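Local coordinates for protein probable thiamine pyrophosphokinase (Staphylococcus saprophyticus, PDB 3L8M) that probably transfers a diphosphate group from ATP to thiamine, making thiamine diphosphate, at residues P42-G47 with D83-R88. Sequence-based numbering, arbitrary orientation.
Sequences PQFAVG and DQAVKR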
loop_
_atom_site.group_PDB
_atom_site.type_symbol
_atom_site.label_atom_id
_atom_site.label_comp_id
_atom_site.label_asym_id
_atom_site.label_seq_id
_atom_site.Cartn_x
_atom_site.Cartn_y
_atom_site.Cartn_z
ATOM N N PRO A 42 0.363 -5.966 13.750
ATOM C CA PRO A 42 1.685 -5.399 14.013
ATOM C C PRO A 42 2.742 -6.015 13.087
ATOM O O PRO A 42 2.705 -7.208 12.825
ATOM C CB PRO A 42 1.940 -5.780 15.474
ATOM C CG PRO A 42 0.560 -5.998 16.035
ATOM C CD PRO A 42 -0.139 -6.700 14.924
ATOM N N GLN A 43 3.657 -5.191 12.582
ATOM C CA GLN A 43 4.748 -5.663 11.737
ATOM C C GLN A 43 5.515 -6.712 12.571
ATOM O O GLN A 43 6.048 -7.686 12.042
ATOM C CB GLN A 43 5.695 -4.502 11.402
ATOM C CG GLN A 43 5.063 -3.345 10.636
ATOM C CD GLN A 43 4.612 -3.760 9.248
ATOM O OE1 GLN A 43 5.349 -4.435 8.522
ATOM N NE2 GLN A 43 3.403 -3.358 8.867
ATOM N N PHE A 44 5.575 -6.475 13.882
ATOM C CA PHE A 44 6.237 -7.369 14.828
ATOM C C PHE A 44 6.034 -6.852 16.248
ATOM O O PHE A 44 5.703 -5.689 16.449
ATOM C CB PHE A 44 7.731 -7.512 14.506
ATOM C CG PHE A 44 8.551 -6.279 14.756
ATOM C CD1 PHE A 44 8.956 -5.941 16.047
ATOM C CD2 PHE A 44 8.965 -5.480 13.694
ATOM C CE1 PHE A 44 9.762 -4.843 16.275
ATOM C CE2 PHE A 44 9.775 -4.367 13.912
ATOM C CZ PHE A 44 10.175 -4.048 15.211
ATOM N N ALA A 45 6.225 -7.714 17.233
ATOM C CA ALA A 45 6.029 -7.312 18.613
ATOM C C ALA A 45 7.075 -7.895 19.552
ATOM O O ALA A 45 7.608 -8.977 19.312
ATOM C CB ALA A 45 4.640 -7.731 19.069
ATOM N N VAL A 46 7.355 -7.163 20.627
ATOM C CA VAL A 46 8.307 -7.587 21.642
ATOM C C VAL A 46 7.529 -7.593 22.951
ATOM O O VAL A 46 6.686 -6.723 23.175
ATOM C CB VAL A 46 9.472 -6.584 21.786
ATOM C CG1 VAL A 46 10.470 -7.098 22.807
ATOM C CG2 VAL A 46 10.148 -6.356 20.445
ATOM N N GLY A 47 7.794 -8.569 23.811
ATOM C CA GLY A 47 7.091 -8.611 25.077
ATOM C C GLY A 47 6.441 -9.944 25.342
ATOM O O GLY A 47 6.152 -10.696 24.412
ATOM N N ASP A 83 15.599 -0.728 18.512
ATOM C CA ASP A 83 16.732 -1.270 17.789
ATOM C C ASP A 83 16.232 -2.154 16.641
ATOM O O ASP A 83 16.721 -2.059 15.512
ATOM C CB ASP A 83 17.608 -2.068 18.757
ATOM C CG ASP A 83 18.636 -2.916 18.051
ATOM O OD1 ASP A 83 19.491 -2.356 17.331
ATOM O OD2 ASP A 83 18.582 -4.153 18.224
ATOM N N GLN A 84 15.246 -2.999 16.931
ATOM C CA GLN A 84 14.684 -3.882 15.921
ATOM C C GLN A 84 14.018 -3.127 14.785
ATOM O O GLN A 84 13.934 -3.646 13.672
ATOM C CB GLN A 84 13.678 -4.846 16.548
ATOM C CG GLN A 84 14.319 -5.983 17.301
ATOM C CD GLN A 84 15.255 -6.789 16.427
ATOM O OE1 GLN A 84 14.906 -7.169 15.304
ATOM N NE2 GLN A 84 16.452 -7.068 16.940
ATOM N N ALA A 85 13.526 -1.920 15.065
ATOM C CA ALA A 85 12.890 -1.122 14.017
ATOM C C ALA A 85 13.984 -0.480 13.175
ATOM O O ALA A 85 13.870 -0.398 11.949
ATOM C CB ALA A 85 11.985 -0.041 14.612
ATOM N N VAL A 86 15.041 -0.022 13.840
ATOM C CA VAL A 86 16.160 0.609 13.147
ATOM C C VAL A 86 16.868 -0.420 12.262
ATOM O O VAL A 86 17.391 -0.080 11.211
ATOM C CB VAL A 86 17.169 1.255 14.157
ATOM C CG1 VAL A 86 18.447 1.682 13.440
ATOM C CG2 VAL A 86 16.540 2.491 14.797
ATOM N N LYS A 87 16.871 -1.681 12.681
ATOM C CA LYS A 87 17.506 -2.732 11.892
ATOM C C LYS A 87 16.765 -2.996 10.579
ATOM O O LYS A 87 17.374 -3.409 9.588
ATOM C CB LYS A 87 17.580 -4.038 12.691
ATOM C CG LYS A 87 18.750 -4.127 13.639
ATOM C CD LYS A 87 18.848 -5.516 14.263
ATOM C CE LYS A 87 20.141 -5.664 15.042
ATOM N NZ LYS A 87 21.304 -5.468 14.129
ATOM N N ARG A 88 15.453 -2.772 10.580
ATOM C CA ARG A 88 14.632 -2.997 9.389
ATOM C C ARG A 88 14.558 -1.761 8.481
ATOM O O ARG A 88 13.838 -1.752 7.483
ATOM C CB ARG A 88 13.221 -3.439 9.806
ATOM C CG ARG A 88 13.169 -4.832 10.467
ATOM C CD ARG A 88 11.830 -5.092 11.169
ATOM N NE ARG A 88 11.665 -6.479 11.604
ATOM C CZ ARG A 88 12.428 -7.092 12.509
ATOM N NH1 ARG A 88 13.429 -6.447 13.091
ATOM N NH2 ARG A 88 12.189 -8.357 12.842
#
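Phe44 reaches Arg88 because its CG sits between the backbone N and the carbonyl carbon (chi1 69°), which sends the ring from its strand toward the helix. Arg88 meets it with a chain extended from CG to NE. The contact is strand-to-helix packing in an alpha/beta fold. Strand 44-46 is an outermost strand of the mixed sheet within this chain, beside the parallel strand 24-28, and helix 77-87 packs over one face. Both lie in the catalytic-domain region of this probable thiamine pyrophosphokinase.

The guanidinium forms an off-centre cation-pi pair with the ring. Arg88 CZ lies 4.4 Å from the centroid of the Phe44 ring, and the two planes are 41° apart. The aliphatic part of Arg88 comes closer still, with CD 3.5 Å from Phe44 CE2. The far end of the ring meets the helix: Phe44 CZ is 3.8 Å from Gln84 CB, with Ala85 CB a more distant apolar neighbour.

Gln84 helps fix the guanidinium. Its OE1 sits at the guanidinium edge, in plane. Arg88 NH1 therefore has two acceptors on one residue, the backbone O and the side-chain OE1 of Gln84.

A second subunit continues the contact. Arg88 NH2 and Gln84 NE2 donate hydrogen bonds to the carbonyl O atoms of Arg88 and Lys87, respectively, of that subunit, and its Met1 packs on Phe44. Within the chain, Ile26 and Ile66 also touch the ring. The straighter of the two NH1 bonds runs to Gln84 OE1, at 2.8 Å from Arg88 NH1.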